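PDB 6E66: NleB from Escherichia coli, which belongs to the SseK/NleB family of bacterial proteins, a member of the GT-A clan. Local coordinates for residues Y34-I39 with V232-D237; H264-A269 with K289-H294; G238-V243 with I310-P315. All blocks are in the same frame, centred on the assembly; numbering follows the deposited sequence.

Interaction 1: residues Y34-I39 with V232-D237; sequences YSLEPI and VLYAPD
Glu-37 and Ala-235 form a hydrogen-bonded pair at the middle of two antiparallel strands, 36-39 and 233-236, whose short axes approach to 4.2 Å. The bond from Glu-37 N to Ala-235 O measures 2.7 Å, and Ala-235 N returns one to Glu-37 O in its carbonyl plane. Ile-39 and Leu-233 repeat the exchange two residues further on, past the non-hydrogen-bonded pair Pro-38/Tyr-234, and beyond the regular pairing Asp-237 N still reaches Ser-35 O at 2.8 Å.

Side chains sort to two faces. On one, Tyr-234 dominates: its CE1 lies 3.4 Å from Pro-38 CB, while its CB meets Leu-36 CG at 3.6 Å, the two side chains crossing at about a right angle. Leu-36 reaches there because its CG stands anti to the backbone N (chi1 -156°). On the other face Ile-39 CD1 rests 3.7 Å from the methyl CB of Ala-235.

At the end of the pairing the Tyr-34 ring meets the Asp-237 side chain at a slant, CD2 to CG 3.6 Å, ring and carboxylate planes 44° apart. A water bonded to Asp-237 OD1 at 2.7 Å bonds weakly to Ser-35 N, and OD2 is held by His-294. This is ordinary antiparallel beta pairing, with strand 233-236 at the border of a small three-stranded sheet within the chain whose central strand is 32-39.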
loop_
_atom_site.group_PDB
_atom_site.type_symbol
_atom_site.label_atom_id
_atom_site.label_comp_id
_atom_site.label_asym_id
_atom_site.label_seq_id
_atom_site.Cartn_x
_atom_site.Cartn_y
_atom_site.Cartn_z
ATOM N N TYR A 34 -20.148 10.395 -9.062
ATOM C CA TYR A 34 -18.951 9.807 -9.650
ATOM C C TYR A 34 -19.345 8.695 -10.604
ATOM O O TYR A 34 -20.379 8.045 -10.435
ATOM C CB TYR A 34 -18.002 9.227 -8.598
ATOM C CG TYR A 34 -17.513 10.230 -7.602
ATOM C CD1 TYR A 34 -18.231 10.487 -6.450
ATOM C CD2 TYR A 34 -16.339 10.922 -7.811
ATOM C CE1 TYR A 34 -17.795 11.401 -5.538
ATOM C CE2 TYR A 34 -15.885 11.832 -6.892
ATOM C CZ TYR A 34 -16.623 12.074 -5.762
ATOM O OH TYR A 34 -16.197 12.994 -4.840
ATOM N N SER A 35 -18.498 8.464 -11.594
ATOM C CA SER A 35 -18.740 7.363 -12.508
ATOM C C SER A 35 -18.258 6.053 -11.909
ATOM O O SER A 35 -17.260 6.004 -11.188
ATOM C CB SER A 35 -18.048 7.615 -13.845
ATOM O OG SER A 35 -18.923 8.327 -14.706
ATOM N N LEU A 36 -18.989 4.986 -12.203
ATOM C CA LEU A 36 -18.569 3.634 -11.854
ATOM C C LEU A 36 -17.546 3.179 -12.888
ATOM O O LEU A 36 -17.905 2.770 -13.987
ATOM C CB LEU A 36 -19.777 2.709 -11.814
ATOM C CG LEU A 36 -19.747 1.422 -10.986
ATOM C CD1 LEU A 36 -19.361 1.679 -9.512
ATOM C CD2 LEU A 36 -21.107 0.731 -11.083
ATOM N N GLU A 37 -16.267 3.259 -12.549
ATOM C CA GLU A 37 -15.211 2.950 -13.507
ATOM C C GLU A 37 -14.916 1.454 -13.518
ATOM O O GLU A 37 -14.892 0.825 -12.464
ATOM C CB GLU A 37 -13.936 3.697 -13.149
ATOM C CG GLU A 37 -14.097 5.188 -13.014
ATOM C CD GLU A 37 -14.044 5.888 -14.341
ATOM O OE1 GLU A 37 -13.865 5.197 -15.366
ATOM O OE2 GLU A 37 -14.173 7.131 -14.358
ATOM N N PRO A 38 -14.656 0.864 -14.684
ATOM C CA PRO A 38 -14.360 -0.569 -14.732
ATOM C C PRO A 38 -12.879 -0.866 -14.552
ATOM O O PRO A 38 -11.996 -0.091 -14.925
ATOM C CB PRO A 38 -14.823 -0.959 -16.142
ATOM C CG PRO A 38 -14.555 0.293 -16.961
ATOM C CD PRO A 38 -14.657 1.480 -16.026
ATOM N N ILE A 39 -12.609 -2.029 -13.976
ATOM C CA ILE A 39 -11.250 -2.522 -13.817
ATOM C C ILE A 39 -11.142 -3.797 -14.643
ATOM O O ILE A 39 -11.791 -4.804 -14.331
ATOM C CB ILE A 39 -10.888 -2.748 -12.340
ATOM C CG1 ILE A 39 -10.706 -1.404 -11.635
ATOM C CG2 ILE A 39 -9.573 -3.503 -12.217
ATOM C CD1 ILE A 39 -11.897 -0.934 -10.936
ATOM N N VAL A 232 -14.625 -8.578 -14.656
ATOM C CA VAL A 232 -14.452 -7.132 -14.594
ATOM C C VAL A 232 -14.982 -6.630 -13.259
ATOM O O VAL A 232 -16.022 -7.090 -12.767
ATOM C CB VAL A 232 -15.158 -6.451 -15.786
ATOM C CG1 VAL A 232 -15.204 -4.947 -15.608
ATOM C CG2 VAL A 232 -14.459 -6.801 -17.096
ATOM N N LEU A 233 -14.261 -5.690 -12.653
ATOM C CA LEU A 233 -14.711 -5.028 -11.438
ATOM C C LEU A 233 -15.183 -3.619 -11.758
ATOM O O LEU A 233 -14.833 -3.042 -12.786
ATOM C CB LEU A 233 -13.591 -4.985 -10.400
ATOM C CG LEU A 233 -13.012 -6.351 -10.030
ATOM C CD1 LEU A 233 -11.957 -6.197 -8.967
ATOM C CD2 LEU A 233 -14.116 -7.294 -9.547
ATOM N N TYR A 234 -15.967 -3.051 -10.850
ATOM C CA TYR A 234 -16.453 -1.689 -10.996
ATOM C C TYR A 234 -16.256 -0.943 -9.691
ATOM O O TYR A 234 -16.526 -1.483 -8.612
ATOM C CB TYR A 234 -17.920 -1.668 -11.417
ATOM C CG TYR A 234 -18.083 -2.175 -12.825
ATOM C CD1 TYR A 234 -17.901 -1.329 -13.909
ATOM C CD2 TYR A 234 -18.368 -3.512 -13.071
ATOM C CE1 TYR A 234 -18.028 -1.794 -15.198
ATOM C CE2 TYR A 234 -18.501 -3.982 -14.349
ATOM C CZ TYR A 234 -18.328 -3.123 -15.414
ATOM O OH TYR A 234 -18.453 -3.602 -16.703
ATOM N N ALA A 235 -15.780 0.299 -9.796
ATOM C CA ALA A 235 -15.375 1.067 -8.630
ATOM C C ALA A 235 -15.764 2.517 -8.845
ATOM O O ALA A 235 -15.573 3.047 -9.952
ATOM C CB ALA A 235 -13.865 0.970 -8.388
ATOM N N PRO A 236 -16.312 3.178 -7.826
ATOM C CA PRO A 236 -16.650 4.599 -7.973
ATOM C C PRO A 236 -15.387 5.437 -8.091
ATOM O O PRO A 236 -14.476 5.330 -7.268
ATOM C CB PRO A 236 -17.426 4.920 -6.686
ATOM C CG PRO A 236 -16.947 3.901 -5.685
ATOM C CD PRO A 236 -16.636 2.653 -6.484
ATOM N N ASP A 237 -15.335 6.272 -9.125
ATOM C CA ASP A 237 -14.178 7.120 -9.394
ATOM C C ASP A 237 -12.893 6.308 -9.558
ATOM O O ASP A 237 -11.796 6.846 -9.423
ATOM C CB ASP A 237 -13.989 8.170 -8.291
ATOM C CG ASP A 237 -13.198 9.382 -8.755
ATOM O OD1 ASP A 237 -13.255 9.715 -9.953
ATOM O OD2 ASP A 237 -12.513 10.010 -7.914
HETATM O O HOH W 1 -15.555 10.211 -11.313
#

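Interaction 2: residues H264-A269 with K289-H294; sequences HPALLA and KGIKRH
His-294 lays its ring against Ala-266 and Pro-265 where helices 265-274 and 282-294 cross; the axes of their short segments here come within 7.2 Å, at 121° between N-to-C directions. Its CB points at the other helix and lies 3.8 Å from Ala-266 CA. The next atom, CG, stands anti to the backbone N (chi1 172°), which carries the imidazole along the start of the partner helix; there CG meets the methyl CB of Ala-266 at 3.7 Å. That methyl sits over one face of the ring as a CH-pi contact, 4.0 Å from the centroid and 28° off the ring normal, with CD2 also close beneath it. On the other branch ND1 passes near the Pro-265 carbonyl carbon and Ala-266 N, and CE1 reaches Pro-265 CB at 3.7 Å. The tip, NE2, has its polar partner outside both helices: it hydrogen-bonds to Asp-237 OD2.

His-264, at the N-cap of the partner helix, is bound to the same aspartate, its NE2 to Asp-237 O. Its ND1 accepts from Ala-266 N at 3.0 Å, nearly straight and in the ring plane, so both ring nitrogens are engaged and the ring's rotation is fixed.

Farther along, small residues let the backbones close in. Ala-269 CB packs 3.3 Å from Gly-290 O, and Ile-291 CG1 lies against Ala-266 CB and O. Leu-267 and Ile-291 meet through their CD1 methyls at 4.3 Å and pack on strand 239-242, Leu-267 on Ile-239 and Ile-291 on Ile-239 and Val-241. A water bonded to Ala-269 O makes a weak link to Arg-293 NH1. The whole is a close helix-helix crossing through alanine and glycine, with a histidine N-cap opening helix 265-274.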
loop_
_atom_site.group_PDB
_atom_site.type_symbol
_atom_site.label_atom_id
_atom_site.label_comp_id
_atom_site.label_asym_id
_atom_site.label_seq_id
_atom_site.Cartn_x
_atom_site.Cartn_y
_atom_site.Cartn_z
ATOM N N HIS A 264 -3.522 6.993 -8.483
ATOM C CA HIS A 264 -4.907 7.361 -8.264
ATOM C C HIS A 264 -4.991 8.515 -7.264
ATOM O O HIS A 264 -4.322 8.475 -6.218
ATOM C CB HIS A 264 -5.719 6.160 -7.770
ATOM C CG HIS A 264 -7.191 6.399 -7.826
ATOM N ND1 HIS A 264 -7.828 7.277 -6.973
ATOM C CD2 HIS A 264 -8.140 5.933 -8.670
ATOM C CE1 HIS A 264 -9.112 7.325 -7.276
ATOM N NE2 HIS A 264 -9.330 6.512 -8.295
ATOM N N PRO A 265 -5.782 9.556 -7.548
ATOM C CA PRO A 265 -5.796 10.734 -6.664
ATOM C C PRO A 265 -6.195 10.434 -5.222
ATOM O O PRO A 265 -5.774 11.165 -4.312
ATOM C CB PRO A 265 -6.816 11.672 -7.338
ATOM C CG PRO A 265 -6.885 11.207 -8.750
ATOM C CD PRO A 265 -6.661 9.724 -8.718
ATOM N N ALA A 266 -6.990 9.385 -4.975
ATOM C CA ALA A 266 -7.398 9.111 -3.598
ATOM C C ALA A 266 -6.242 8.560 -2.772
ATOM O O ALA A 266 -6.236 8.714 -1.547
ATOM C CB ALA A 266 -8.605 8.157 -3.563
ATOM N N LEU A 267 -5.254 7.936 -3.411
ATOM C CA LEU A 267 -4.058 7.532 -2.691
ATOM C C LEU A 267 -3.023 8.656 -2.610
ATOM O O LEU A 267 -2.276 8.744 -1.620
ATOM C CB LEU A 267 -3.459 6.284 -3.341
ATOM C CG LEU A 267 -4.209 4.943 -3.221
ATOM C CD1 LEU A 267 -4.793 4.732 -1.844
ATOM C CD2 LEU A 267 -5.291 4.822 -4.236
ATOM N N LEU A 268 -2.976 9.534 -3.613
ATOM C CA LEU A 268 -2.131 10.722 -3.510
ATOM C C LEU A 268 -2.574 11.624 -2.362
ATOM O O LEU A 268 -1.738 12.301 -1.755
ATOM C CB LEU A 268 -2.155 11.488 -4.826
ATOM C CG LEU A 268 -1.587 10.758 -6.042
ATOM C CD1 LEU A 268 -1.759 11.611 -7.313
ATOM C CD2 LEU A 268 -0.116 10.408 -5.805
ATOM N N ALA A 269 -3.884 11.654 -2.050
ATOM C CA ALA A 269 -4.352 12.424 -0.896
ATOM C C ALA A 269 -3.720 11.910 0.385
ATOM O O ALA A 269 -3.347 12.693 1.259
ATOM C CB ALA A 269 -5.877 12.363 -0.780
ATOM N N LYS A 289 -7.591 8.301 6.009
ATOM C CA LYS A 289 -7.868 9.731 5.961
ATOM C C LYS A 289 -7.692 10.270 4.551
ATOM O O LYS A 289 -8.432 11.166 4.123
ATOM C CB LYS A 289 -6.967 10.477 6.945
ATOM C CG LYS A 289 -7.693 11.018 8.175
ATOM C CD LYS A 289 -7.154 12.415 8.558
ATOM C CE LYS A 289 -7.824 12.994 9.823
ATOM N NZ LYS A 289 -9.136 13.696 9.573
ATOM N N GLY A 290 -6.729 9.735 3.805
ATOM C CA GLY A 290 -6.549 10.182 2.432
ATOM C C GLY A 290 -7.766 9.913 1.568
ATOM O O GLY A 290 -8.270 10.803 0.880
ATOM N N ILE A 291 -8.251 8.675 1.572
ATOM C CA ILE A 291 -9.428 8.355 0.753
ATOM C C ILE A 291 -10.650 9.152 1.230
ATOM O O ILE A 291 -11.419 9.695 0.419
ATOM C CB ILE A 291 -9.664 6.833 0.765
ATOM C CG1 ILE A 291 -8.546 6.121 -0.004
ATOM C CG2 ILE A 291 -11.042 6.455 0.203
ATOM C CD1 ILE A 291 -8.493 4.609 0.289
ATOM N N LYS A 292 -10.818 9.276 2.550
ATOM C CA LYS A 292 -11.878 10.122 3.104
ATOM C C LYS A 292 -11.769 11.567 2.616
ATOM O O LYS A 292 -12.768 12.163 2.199
ATOM C CB LYS A 292 -11.828 10.095 4.630
ATOM C CG LYS A 292 -12.559 8.951 5.293
ATOM C CD LYS A 292 -12.425 9.106 6.809
ATOM C CE LYS A 292 -13.138 8.014 7.570
ATOM N NZ LYS A 292 -12.878 8.153 9.047
ATOM N N ARG A 293 -10.567 12.160 2.677
ATOM C CA ARG A 293 -10.423 13.547 2.230
ATOM C C ARG A 293 -10.718 13.687 0.739
ATOM O O ARG A 293 -11.277 14.695 0.300
ATOM C CB ARG A 293 -9.018 14.068 2.537
ATOM C CG ARG A 293 -8.778 15.467 1.959
ATOM C CD ARG A 293 -7.465 16.079 2.428
ATOM N NE ARG A 293 -7.335 16.053 3.885
ATOM C CZ ARG A 293 -6.177 16.194 4.526
ATOM N NH1 ARG A 293 -5.062 16.369 3.827
ATOM N NH2 ARG A 293 -6.136 16.161 5.857
ATOM N N HIS A 294 -10.311 12.700 -0.062
ATOM C CA HIS A 294 -10.556 12.771 -1.496
ATOM C C HIS A 294 -12.048 12.800 -1.804
ATOM O O HIS A 294 -12.476 13.432 -2.771
ATOM C CB HIS A 294 -9.914 11.578 -2.208
ATOM C CG HIS A 294 -10.284 11.474 -3.657
ATOM N ND1 HIS A 294 -9.651 12.199 -4.638
ATOM C CD2 HIS A 294 -11.203 10.707 -4.288
ATOM C CE1 HIS A 294 -10.171 11.897 -5.813
ATOM N NE2 HIS A 294 -11.117 10.995 -5.628
HETATM O O HOH W 2 -4.675 15.106 1.605
#

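Interaction 3: residues G238-V243 with I310-P315; sequences GIAVHV and IEEGNP. Unlike the reference sequence in segment 310-315: Gly-313 (reference Phe), Asn-314 (reference Lys), Pro-315 (reference His). Residue 311 of segment 310-315 comes from a tag, linker or insertion.
Val-241 O receives Glu-312 N at 2.8 Å, although the donor stands well above the carbonyl plane and the N-H...O angle is only 134°. Glu-311 CA adds a CA-H...O contact to the same oxygen. The companion bond, from Val-241 N to Ile-310 O at 2.9 Å, is straighter, and together the two flank the single backbone bridge between Val-241 and Glu-311, a residue inserted into the natural sequence.

Strand 239-242 is an outermost strand of a mixed six-stranded sheet, consistent with the GT-A clan, and is bonded to strand 256-259 along its other edge; the irregular segment 310-315 thus touches a sheet edge rather than adding a full strand. Beside the bridge, Val-241 CG2 meets Ile-310 CG2 at 3.8 Å. Ile-310 has CG1 anti to its backbone N (chi1 -160°), which brings CD1 to 4.2 Å from Ile-239 CG2.

Glu-312 turns CB to the Val-241 carbonyl and sets CG 3.8 Å from Ala-240 CB, its far end lying near Leu-233. His-242 CD2 lies 2.9 Å from Glu-311 OE1, ring and carboxylate planes 33° apart; OE1 is buried here without a hydrogen-bond partner. The same CD2 is 3.1 Å from Glu-312 O, while ND1 bonds to Asn-254 O.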
loop_
_atom_site.group_PDB
_atom_site.type_symbol
_atom_site.label_atom_id
_atom_site.label_comp_id
_atom_site.label_asym_id
_atom_site.label_seq_id
_atom_site.Cartn_x
_atom_site.Cartn_y
_atom_site.Cartn_z
ATOM N N GLY A 238 -13.000 5.018 -9.839
ATOM C CA GLY A 238 -11.813 4.223 -10.070
ATOM C C GLY A 238 -11.155 3.632 -8.838
ATOM O O GLY A 238 -10.055 3.079 -8.960
ATOM N N ILE A 239 -11.774 3.721 -7.658
ATOM C CA ILE A 239 -11.206 3.110 -6.459
ATOM C C ILE A 239 -12.322 2.474 -5.635
ATOM O O ILE A 239 -13.407 3.047 -5.484
ATOM C CB ILE A 239 -10.399 4.128 -5.616
ATOM C CG1 ILE A 239 -9.851 3.472 -4.341
ATOM C CG2 ILE A 239 -11.216 5.370 -5.320
ATOM C CD1 ILE A 239 -8.826 4.290 -3.639
ATOM N N ALA A 240 -12.061 1.278 -5.120
ATOM C CA ALA A 240 -12.926 0.672 -4.124
ATOM C C ALA A 240 -12.027 -0.032 -3.126
ATOM O O ALA A 240 -10.925 -0.455 -3.473
ATOM C CB ALA A 240 -13.939 -0.303 -4.758
ATOM N N VAL A 241 -12.488 -0.135 -1.874
ATOM C CA VAL A 241 -11.691 -0.716 -0.802
ATOM C C VAL A 241 -12.563 -1.608 0.069
ATOM O O VAL A 241 -13.775 -1.433 0.165
ATOM C CB VAL A 241 -11.003 0.351 0.088
ATOM C CG1 VAL A 241 -10.200 1.319 -0.749
ATOM C CG2 VAL A 241 -12.021 1.085 0.906
ATOM N N HIS A 242 -11.920 -2.574 0.709
ATOM C CA HIS A 242 -12.541 -3.428 1.724
ATOM C C HIS A 242 -11.597 -3.374 2.917
ATOM O O HIS A 242 -10.822 -4.302 3.143
ATOM C CB HIS A 242 -12.741 -4.838 1.203
ATOM C CG HIS A 242 -13.649 -5.684 2.040
ATOM N ND1 HIS A 242 -13.182 -6.499 3.050
ATOM C CD2 HIS A 242 -14.991 -5.868 1.996
ATOM C CE1 HIS A 242 -14.199 -7.138 3.601
ATOM N NE2 HIS A 242 -15.307 -6.773 2.979
ATOM N N VAL A 243 -11.657 -2.269 3.665
ATOM C CA VAL A 243 -10.682 -1.936 4.698
ATOM C C VAL A 243 -11.327 -0.922 5.647
ATOM O O VAL A 243 -12.438 -0.450 5.379
ATOM C CB VAL A 243 -9.398 -1.411 4.035
ATOM C CG1 VAL A 243 -9.612 -0.084 3.329
ATOM C CG2 VAL A 243 -8.221 -1.410 4.980
ATOM N N ILE A 310 -17.934 3.114 -0.960
ATOM C CA ILE A 310 -16.587 2.757 -1.422
ATOM C C ILE A 310 -16.312 1.255 -1.393
ATOM O O ILE A 310 -15.250 0.815 -1.873
ATOM C CB ILE A 310 -15.531 3.485 -0.559
ATOM C CG1 ILE A 310 -14.165 3.546 -1.272
ATOM C CG2 ILE A 310 -15.384 2.798 0.792
ATOM C CD1 ILE A 310 -14.073 4.588 -2.333
ATOM N N GLU A 311 -17.242 0.447 -0.876
ATOM C CA GLU A 311 -16.943 -0.946 -0.552
ATOM C C GLU A 311 -16.516 -1.734 -1.781
ATOM O O GLU A 311 -17.040 -1.539 -2.880
ATOM C CB GLU A 311 -18.162 -1.625 0.079
ATOM C CG GLU A 311 -17.957 -3.087 0.457
ATOM C CD GLU A 311 -17.568 -3.281 1.928
ATOM O OE1 GLU A 311 -16.351 -3.270 2.248
ATOM O OE2 GLU A 311 -18.488 -3.431 2.771
ATOM N N GLU A 312 -15.560 -2.644 -1.577
ATOM C CA GLU A 312 -15.182 -3.633 -2.576
ATOM C C GLU A 312 -15.695 -5.009 -2.155
ATOM O O GLU A 312 -15.306 -5.528 -1.103
ATOM C CB GLU A 312 -13.670 -3.667 -2.784
ATOM C CG GLU A 312 -13.317 -4.027 -4.212
ATOM C CD GLU A 312 -12.984 -5.489 -4.388
ATOM O OE1 GLU A 312 -12.451 -6.094 -3.432
ATOM O OE2 GLU A 312 -13.238 -6.034 -5.485
ATOM N N GLY A 313 -16.561 -5.595 -2.983
ATOM C CA GLY A 313 -17.043 -6.947 -2.759
ATOM C C GLY A 313 -17.062 -7.749 -4.046
ATOM O O GLY A 313 -17.316 -7.188 -5.112
ATOM N N ASN A 314 -16.761 -9.052 -3.970
ATOM C CA ASN A 314 -16.885 -9.977 -5.108
ATOM C C ASN A 314 -17.236 -11.351 -4.553
ATOM O O ASN A 314 -16.730 -11.729 -3.481
ATOM C CB ASN A 314 -15.607 -10.067 -5.965
ATOM C CG ASN A 314 -15.845 -10.726 -7.344
ATOM O OD1 ASN A 314 -15.985 -11.951 -7.454
ATOM N ND2 ASN A 314 -15.867 -9.907 -8.397
ATOM N N PRO A 315 -18.112 -12.103 -5.232
ATOM C CA PRO A 315 -18.416 -13.473 -4.784
ATOM C C PRO A 315 -17.299 -14.472 -5.049
ATOM O O PRO A 315 -17.340 -15.575 -4.486
ATOM C CB PRO A 315 -19.681 -13.833 -5.580
ATOM C CG PRO A 315 -19.647 -12.936 -6.791
ATOM C CD PRO A 315 -19.019 -11.650 -6.308
#

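How the interactions relate
Along the chain, interaction 1 closes first; interaction 2 is then nested inside the loop that interaction 3 closes. Centres of interactions 1 and 3 are about 10 Å apart, those of 1 and 2 about 16 Å, and of 2 and 3 about 15 Å. Strands 233-236 and 239-242 are consecutive yet belong to different sheets, the first to the three-stranded antiparallel sheet and the second to the mixed one, so the turn between them joins the two. At Asp-237 that turn also reaches the helix pair. Ile-239 packs on both helices and Val-241 on helix 282-294, so the side chains of strand 239-242 join the helix pair to the edge of the mixed sheet.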